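Local coordinates for inositol monophosphatase (Zymomonas mobilis, PDB 4N81), which probably hydrolyses phosphate monoesters such as inositol monophosphate, as a magnesium-dependent member of the inositol monophosphatase superfamily, at residues D9-A13 / R80-V84; I142-C147 / L193-D199. Residues are numbered along the deposited sequence.

Overall arrangement
Interactions 1 and 2 follow one another along the chain and lie towards opposite ends of the strand order of the large mixed sheet typical of the inositol monophosphatase fold. Interaction 1 (9-13 with 80-84) sets helix 7-24 against strand 81-86, next to edge strand 66-67. Interaction 2 (142-147 with 193-199) lies in the loop just past the other edge strand, 140-141, where the chain crosses to the smaller sheet. Their centres are 26 Å apart and their nearest atoms about 14 Å, so they do not touch. Strand 81-86 ends at the predicted magnesium ligand Asp86, whose side chain is about 11 Å from that of Trp83; interaction 2 lies away from the annotated metal site.

Interaction 1 of 2, residues D9-A13 / R80-V84; sequences DIRLA and RRLWV
Residues 9-13 are regular alpha helix (Ala13 N to Asp9 O, 2.9 Å), and 81-84 form an extended strand running nearly alongside, the short axes 12.3 Å apart at closest approach and 22° from parallel (signed crossing -22°). The closest CA pair is Ala13 with Trp83, 9.6 Å; long side chains fill the gap. Strand alternation sends Arg81 and Trp83 toward the helix.

The polar part is a salt bridge. With Asp9 at chi1 m and Arg81 in an m, t, p course, the carboxylate meets the guanidinium at its edge: Arg81 NH1 and NH2 each donate to Asp9 OD1 at 3.1 Å, and a weak third bond joins Arg81 NH2 to Asp9 OD2 at 3.2 Å. Both charges are shared, Asp9 with Arg62 and Arg81 with Asp65.

Packing centres on the indole of Trp83 (chi1 m, chi2 87°), whose six-membered ring points at the helix. At its edge Asp9 O makes a van der Waals contact, 3.8 Å from Trp83 CH2. The apolar contacts are Ala13 CB, also at the edge, 4.3 Å from Trp83 CZ3, and Leu12 (t, p), approaching obliquely with CD2 4.1 Å from Trp83 CZ2.

Helix-on-sheet packing of this kind belongs to the layered alpha/beta sandwich of the family. Trp83 NE1 is hydrogen-bonded to Asp65 OD1, and the strand pairs in parallel with 66-67 and antiparallel with 102-109; Leu107 of the latter touches Asp9, Arg81 and Trp83. Leu115 and Ile117 of strand 112-120 lie against Ala13, while Leu58 of helix 42-61 touches both Leu12 and Trp83.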
ATOM      1  N   ASP A   9      -2.163  29.839  10.953  1.00 28.55           N
ATOM      2  CA  ASP A   9      -3.018  28.740  10.520  1.00 25.47           C
ATOM      3  C   ASP A   9      -2.225  27.461  10.298  1.00 29.00           C
ATOM      4  O   ASP A   9      -2.739  26.347  10.534  1.00 23.01           O
ATOM      5  CB  ASP A   9      -3.787  29.104   9.238  1.00 26.02           C
ATOM      6  CG  ASP A   9      -4.807  30.230   9.467  1.00 28.74           C
ATOM      7  OD1 ASP A   9      -5.028  31.048   8.542  1.00 29.64           O
ATOM      8  OD2 ASP A   9      -5.422  30.262  10.559  1.00 28.66           O
ATOM      9  N   ILE A  10      -0.979  27.594   9.854  1.00 25.24           N
ATOM     10  CA  ILE A  10      -0.142  26.388   9.682  1.00 22.19           C
ATOM     11  C   ILE A  10       0.146  25.768  11.047  1.00 22.68           C
ATOM     12  O   ILE A  10       0.099  24.537  11.239  1.00 22.44           O
ATOM     13  CB  ILE A  10       1.190  26.760   9.018  1.00 25.04           C
ATOM     14  CG1 ILE A  10       0.979  27.112   7.540  1.00 26.61           C
ATOM     15  CG2 ILE A  10       2.195  25.609   9.068  1.00 25.10           C
ATOM     16  CD1 ILE A  10       2.170  27.946   7.000  1.00 29.76           C
ATOM     17  N   ARG A  11       0.395  26.642  12.028  1.00 25.95           N
ATOM     18  CA  ARG A  11       0.670  26.116  13.357  1.00 24.99           C
ATOM     19  C   ARG A  11      -0.565  25.392  13.951  1.00 25.78           C
ATOM     20  O   ARG A  11      -0.477  24.289  14.524  1.00 28.19           O
ATOM     21  CB  ARG A  11       1.141  27.269  14.274  1.00 27.02           C
ATOM     22  CG  ARG A  11       1.485  26.813  15.690  1.00 43.41           C
ATOM     23  CD  ARG A  11       1.978  28.034  16.546  1.00 64.30           C
ATOM     24  NE  ARG A  11       2.674  29.026  15.717  1.00 64.88           N
ATOM     25  CZ  ARG A  11       2.230  30.263  15.490  1.00 67.41           C
ATOM     26  NH1 ARG A  11       1.090  30.674  16.047  1.00 68.77           N
ATOM     27  NH2 ARG A  11       2.927  31.098  14.718  1.00 66.48           N
ATOM     28  N   LEU A  12      -1.735  25.996  13.752  1.00 25.76           N
ATOM     29  CA  LEU A  12      -2.962  25.350  14.202  1.00 26.69           C
ATOM     30  C   LEU A  12      -3.143  24.012  13.454  1.00 26.99           C
ATOM     31  O   LEU A  12      -3.514  23.002  14.042  1.00 22.95           O
ATOM     32  CB  LEU A  12      -4.163  26.247  13.874  1.00 27.47           C
ATOM     33  CG  LEU A  12      -5.553  25.752  14.313  1.00 33.13           C
ATOM     34  CD1 LEU A  12      -5.495  25.358  15.778  1.00 33.43           C
ATOM     35  CD2 LEU A  12      -6.655  26.824  14.099  1.00 28.36           C
ATOM     36  N   ALA A  13      -2.806  23.991  12.169  1.00 25.13           N
ATOM     37  CA  ALA A  13      -3.058  22.795  11.367  1.00 22.45           C
ATOM     38  C   ALA A  13      -2.203  21.638  11.881  1.00 20.61           C
ATOM     39  O   ALA A  13      -2.685  20.488  12.008  1.00 19.10           O
ATOM     40  CB  ALA A  13      -2.787  23.085   9.887  1.00 20.67           C
ATOM     41  N   ARG A  80     -15.953  33.108   4.036  1.00 42.50           N
ATOM     42  CA  ARG A  80     -14.928  33.071   3.004  1.00 42.81           C
ATOM     43  C   ARG A  80     -13.919  31.948   3.281  1.00 37.23           C
ATOM     44  O   ARG A  80     -13.427  31.343   2.319  1.00 31.22           O
ATOM     45  CB  ARG A  80     -14.141  34.390   2.997  1.00 42.91           C
ATOM     46  CG  ARG A  80     -14.743  35.530   2.244  1.00 43.18           C
ATOM     47  CD  ARG A  80     -13.690  36.590   1.945  1.00 40.27           C
ATOM     48  NE  ARG A  80     -12.644  36.100   1.044  1.00 33.80           N
ATOM     49  CZ  ARG A  80     -11.385  35.811   1.396  1.00 37.36           C
ATOM     50  NH1 ARG A  80     -10.979  35.966   2.653  1.00 42.38           N
ATOM     51  NH2 ARG A  80     -10.523  35.365   0.479  1.00 34.42           N
ATOM     52  N   ARG A  81     -13.630  31.684   4.574  1.00 28.51           N
ATOM     53  CA  ARG A  81     -12.594  30.709   5.007  1.00 27.06           C
ATOM     54  C   ARG A  81     -13.256  29.472   5.633  1.00 30.14           C
ATOM     55  O   ARG A  81     -14.083  29.606   6.563  1.00 32.37           O
ATOM     56  CB  ARG A  81     -11.643  31.327   6.063  1.00 31.22           C
ATOM     57  CG  ARG A  81     -10.769  32.504   5.561  1.00 33.17           C
ATOM     58  CD  ARG A  81     -10.087  33.319   6.698  1.00 30.75           C
ATOM     59  NE  ARG A  81      -9.634  32.496   7.825  1.00 30.09           N
ATOM     60  CZ  ARG A  81      -8.379  32.122   8.057  1.00 28.79           C
ATOM     61  NH1 ARG A  81      -7.395  32.491   7.247  1.00 30.12           N
ATOM     62  NH2 ARG A  81      -8.101  31.376   9.112  1.00 29.93           N
ATOM     63  N   LEU A  82     -12.864  28.284   5.183  1.00 25.41           N
ATOM     64  CA  LEU A  82     -13.475  27.041   5.668  1.00 24.78           C
ATOM     65  C   LEU A  82     -12.378  26.031   5.964  1.00 28.64           C
ATOM     66  O   LEU A  82     -11.485  25.827   5.123  1.00 22.97           O
ATOM     67  CB  LEU A  82     -14.338  26.394   4.569  1.00 30.09           C
ATOM     68  CG  LEU A  82     -15.552  27.138   4.010  1.00 42.91           C
ATOM     69  CD1 LEU A  82     -16.233  26.266   2.950  1.00 42.61           C
ATOM     70  CD2 LEU A  82     -16.506  27.459   5.132  1.00 46.95           C
ATOM     71  N   TRP A  83     -12.495  25.326   7.080  1.00 22.90           N
ATOM     72  CA  TRP A  83     -11.626  24.180   7.337  1.00 21.57           C
ATOM     73  C   TRP A  83     -12.267  22.880   6.828  1.00 20.49           C
ATOM     74  O   TRP A  83     -13.474  22.660   7.023  1.00 24.94           O
ATOM     75  CB  TRP A  83     -11.372  24.071   8.842  1.00 25.28           C
ATOM     76  CG  TRP A  83     -10.538  25.223   9.341  1.00 26.22           C
ATOM     77  CD1 TRP A  83     -10.973  26.438   9.748  1.00 25.05           C
ATOM     78  CD2 TRP A  83      -9.104  25.253   9.412  1.00 22.82           C
ATOM     79  NE1 TRP A  83      -9.895  27.242  10.098  1.00 26.60           N
ATOM     80  CE2 TRP A  83      -8.738  26.528   9.901  1.00 27.58           C
ATOM     81  CE3 TRP A  83      -8.099  24.327   9.105  1.00 22.30           C
ATOM     82  CZ2 TRP A  83      -7.409  26.895  10.099  1.00 27.87           C
ATOM     83  CZ3 TRP A  83      -6.783  24.690   9.304  1.00 24.15           C
ATOM     84  CH2 TRP A  83      -6.449  25.968   9.794  1.00 25.08           C
ATOM     85  N   VAL A  84     -11.460  22.018   6.203  1.00 19.02           N
ATOM     86  CA  VAL A  84     -11.959  20.770   5.663  1.00 19.17           C
ATOM     87  C   VAL A  84     -11.159  19.681   6.356  1.00 23.52           C
ATOM     88  O   VAL A  84      -9.946  19.704   6.276  1.00 25.18           O
ATOM     89  CB  VAL A  84     -11.722  20.712   4.131  1.00 22.89           C
ATOM     90  CG1 VAL A  84     -12.253  19.396   3.522  1.00 25.78           C
ATOM     91  CG2 VAL A  84     -12.406  21.892   3.436  1.00 25.99           C
TER

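Interaction 2 of 2, residues I142-C147 / L193-D199; sequences IHTRSC and LSLGHCD
Arg145 lays one face of its guanidinium over the backbone of the other segment, against Gly196 C, His197 C and Cys198 N. From chi1 p its chain runs extended (chi2 and chi3 t), passing Gly196 O with CD at 3.2 Å, to a two-pronged salt bridge: Arg145 NE to Asp199 OD2, 2.8 Å, and Arg145 NH2 to Asp199 OD1, 3.0 Å. Asp199 (chi1 m) reaches back to receive it. Water 3 joins Arg145 O to Asp199 OD2; water 4 accepts a hydrogen bond from Arg145 NH1 (2.8 Å) and donates one to His197 O (2.7 Å).

Segment 142-147 is extended but irregular; its Thr144 CA lies 4.1 Å from Gly196 CA. Gly196 (phi 89°, psi 21°) closes helix 187-194 in a Schellman motif, Gly196 N hydrogen-bonded to Leu193 O at 3.0 Å. At these angles a CB would jam against the carbonyl O of Leu195, which alone calls for glycine; it would also clash with His143 O, at 3.0 Å. Beside this close approach, water 2 accepts from Arg145 N and donates to Leu193 O and Cys198 O.

The loop leads from strand 140-141 of the larger sheet to 154-157 of the smaller. Ile142 (p, t) puts CG2 3.6 Å from Leu195 CD2 and CD1 3.4 Å from Ser194 O; Trp127 and Phe137 of the larger sheet touch both Ile142 and Leu195. Thr144 CG2 approaches Leu193 O to 3.5 Å, while its OG1 hydrogen-bonds Gly245 O. Leu32 of the second subunit packs on Arg145.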
ATOM      1  N   ILE A 142      10.470  19.587  -0.670  1.00 15.91           N
ATOM      2  CA  ILE A 142      10.461  18.450  -1.575  1.00 13.88           C
ATOM      3  C   ILE A 142      10.020  18.881  -2.964  1.00 16.72           C
ATOM      4  O   ILE A 142       9.423  19.956  -3.131  1.00 15.90           O
ATOM      5  CB  ILE A 142       9.516  17.317  -1.063  1.00 14.23           C
ATOM      6  CG1 ILE A 142       8.078  17.847  -0.935  1.00 14.39           C
ATOM      7  CG2 ILE A 142      10.091  16.704   0.288  1.00 14.56           C
ATOM      8  CD1 ILE A 142       7.013  16.650  -0.784  1.00 11.18           C
ATOM      9  N   HIS A 143      10.333  18.035  -3.954  1.00 14.15           N
ATOM     10  CA  HIS A 143      10.108  18.368  -5.341  1.00 14.88           C
ATOM     11  C   HIS A 143       9.534  17.157  -6.092  1.00 11.29           C
ATOM     12  O   HIS A 143      10.051  16.048  -5.972  1.00 15.21           O
ATOM     13  CB  HIS A 143      11.468  18.714  -5.997  1.00 18.32           C
ATOM     14  CG  HIS A 143      12.106  19.940  -5.415  1.00 23.67           C
ATOM     15  ND1 HIS A 143      13.046  19.887  -4.405  1.00 28.54           N
ATOM     16  CD2 HIS A 143      11.912  21.253  -5.682  1.00 28.05           C
ATOM     17  CE1 HIS A 143      13.412  21.116  -4.085  1.00 25.19           C
ATOM     18  NE2 HIS A 143      12.746  21.962  -4.850  1.00 30.14           N
ATOM     19  N   THR A 144       8.547  17.429  -6.948  1.00 10.92           N
ATOM     20  CA  THR A 144       8.103  16.428  -7.916  1.00 10.39           C
ATOM     21  C   THR A 144       9.240  16.217  -8.937  1.00 17.24           C
ATOM     22  O   THR A 144      10.214  17.006  -8.966  1.00 13.94           O
ATOM     23  CB  THR A 144       6.891  16.871  -8.664  1.00 10.12           C
ATOM     24  OG1 THR A 144       7.186  18.081  -9.399  1.00 11.56           O
ATOM     25  CG2 THR A 144       5.679  17.103  -7.668  1.00  9.88           C
ATOM     26  N   ARG A 145       9.197  15.080  -9.634  1.00 13.76           N
ATOM     27  CA  ARG A 145      10.158  14.836 -10.713  1.00 13.54           C
ATOM     28  C   ARG A 145       9.577  15.099 -12.062  1.00 11.84           C
ATOM     29  O   ARG A 145       8.335  15.144 -12.243  1.00 10.43           O
ATOM     30  CB  ARG A 145      10.669  13.404 -10.680  1.00 13.18           C
ATOM     31  CG  ARG A 145       9.576  12.340 -11.068  1.00 10.38           C
ATOM     32  CD  ARG A 145      10.201  10.918 -10.920  1.00 11.53           C
ATOM     33  NE  ARG A 145       9.202   9.896 -11.259  1.00 12.75           N
ATOM     34  CZ  ARG A 145       9.220   8.659 -10.756  1.00 14.99           C
ATOM     35  NH1 ARG A 145      10.247   8.269  -9.995  1.00 13.24           N
ATOM     36  NH2 ARG A 145       8.250   7.806 -11.096  1.00 12.39           N
ATOM     37  N   SER A 146      10.472  15.316 -13.027  1.00 11.74           N
ATOM     38  CA  SER A 146      10.023  15.483 -14.399  1.00 11.55           C
ATOM     39  C   SER A 146       9.852  14.103 -15.051  1.00 11.45           C
ATOM     40  O   SER A 146      10.352  13.100 -14.550  1.00 12.93           O
ATOM     41  CB  SER A 146      11.013  16.296 -15.227  1.00 12.33           C
ATOM     42  OG  SER A 146      12.243  15.599 -15.216  1.00 16.08           O
ATOM     43  N   CYS A 147       9.161  14.065 -16.191  1.00 12.27           N
ATOM     44  CA  CYS A 147       8.879  12.787 -16.842  1.00 11.50           C
ATOM     45  C   CYS A 147       8.689  13.043 -18.350  1.00 11.98           C
ATOM     46  O   CYS A 147       7.948  13.940 -18.738  1.00 16.63           O
ATOM     47  CB  CYS A 147       7.577  12.203 -16.260  1.00 12.67           C
ATOM     48  SG  CYS A 147       7.259  10.539 -16.973  1.00 15.91           S
ATOM     49  N   LEU A 193       3.600  11.269  -5.018  1.00  8.17           N
ATOM     50  CA  LEU A 193       3.840  12.044  -6.262  1.00  8.28           C
ATOM     51  C   LEU A 193       4.562  13.362  -5.895  1.00 11.45           C
ATOM     52  O   LEU A 193       5.492  13.774  -6.639  1.00 11.46           O
ATOM     53  CB  LEU A 193       2.488  12.311  -6.997  1.00  8.11           C
ATOM     54  CG  LEU A 193       2.587  13.220  -8.263  1.00  9.45           C
ATOM     55  CD1 LEU A 193       1.401  12.859  -9.241  1.00  8.18           C
ATOM     56  CD2 LEU A 193       2.447  14.715  -7.935  1.00 10.27           C
ATOM     57  N   SER A 194       4.225  13.966  -4.720  1.00  9.33           N
ATOM     58  CA  SER A 194       4.872  15.240  -4.326  1.00 10.65           C
ATOM     59  C   SER A 194       6.338  15.016  -3.975  1.00 12.40           C
ATOM     60  O   SER A 194       7.146  15.915  -4.104  1.00 12.45           O
ATOM     61  CB  SER A 194       4.156  15.858  -3.100  1.00 11.10           C
ATOM     62  OG  SER A 194       2.790  16.015  -3.469  1.00 11.01           O
ATOM     63  N   LEU A 195       6.665  13.809  -3.496  1.00  9.57           N
ATOM     64  CA  LEU A 195       8.056  13.462  -3.158  1.00 10.01           C
ATOM     65  C   LEU A 195       8.841  13.080  -4.402  1.00 13.38           C
ATOM     66  O   LEU A 195      10.072  12.876  -4.342  1.00 11.08           O
ATOM     67  CB  LEU A 195       8.090  12.285  -2.174  1.00  9.92           C
ATOM     68  CG  LEU A 195       7.651  12.632  -0.753  1.00 10.58           C
ATOM     69  CD1 LEU A 195       7.343  11.295  -0.075  1.00 12.13           C
ATOM     70  CD2 LEU A 195       8.839  13.357  -0.007  1.00 14.03           C
ATOM     71  N   GLY A 196       8.168  12.971  -5.536  1.00 10.55           N
ATOM     72  CA  GLY A 196       8.909  12.575  -6.740  1.00 12.05           C
ATOM     73  C   GLY A 196       9.030  11.074  -7.026  1.00 14.30           C
ATOM     74  O   GLY A 196       9.978  10.627  -7.699  1.00 12.54           O
ATOM     75  N   HIS A 197       8.133  10.266  -6.450  1.00  9.30           N
ATOM     76  CA  HIS A 197       8.176   8.798  -6.690  1.00  9.27           C
ATOM     77  C   HIS A 197       7.015   8.279  -7.518  1.00 13.63           C
ATOM     78  O   HIS A 197       6.935   7.079  -7.784  1.00 10.86           O
ATOM     79  CB  HIS A 197       8.159   8.065  -5.327  1.00 11.28           C
ATOM     80  CG  HIS A 197       9.237   8.523  -4.401  1.00 13.46           C
ATOM     81  ND1 HIS A 197      10.575   8.475  -4.743  1.00 14.26           N
ATOM     82  CD2 HIS A 197       9.182   9.020  -3.146  1.00 13.32           C
ATOM     83  CE1 HIS A 197      11.298   8.950  -3.739  1.00 15.72           C
ATOM     84  NE2 HIS A 197      10.475   9.276  -2.751  1.00 11.52           N
ATOM     85  N   CYS A 198       6.132   9.188  -7.985  1.00 10.90           N
ATOM     86  CA  CYS A 198       4.982   8.762  -8.769  1.00 11.37           C
ATOM     87  C   CYS A 198       4.800   9.880  -9.825  1.00 12.28           C
ATOM     88  O   CYS A 198       5.104  11.019  -9.486  1.00 11.40           O
ATOM     89  CB  CYS A 198       3.708   8.759  -7.803  1.00 10.70           C
ATOM     90  SG  CYS A 198       2.356   8.131  -8.616  1.00 21.34           S
ATOM     91  N   ASP A 199       4.304   9.613 -11.052  1.00 10.78           N
ATOM     92  CA  ASP A 199       4.185  10.733 -12.021  1.00  9.70           C
ATOM     93  C   ASP A 199       2.779  11.212 -12.259  1.00  8.58           C
ATOM     94  O   ASP A 199       2.584  12.380 -12.596  1.00 10.11           O
ATOM     95  CB  ASP A 199       4.776  10.316 -13.383  1.00 10.57           C
ATOM     96  CG  ASP A 199       6.253   9.895 -13.243  1.00 13.41           C
ATOM     97  OD1 ASP A 199       6.569   8.698 -13.354  1.00 11.88           O
ATOM     98  OD2 ASP A 199       7.067  10.777 -12.881  1.00 13.18           O
TER
HETATM   99  O   HOH W   1      11.733  15.611  -3.303  1.00 24.70           O
HETATM  100  O   HOH W   2       6.635  13.520  -9.168  1.00  9.26           O
HETATM  101  O   HOH W   3       6.395  13.321 -12.715  1.00 14.19           O
HETATM  102  O   HOH W   4       9.187   5.936  -8.815  1.00 21.95           O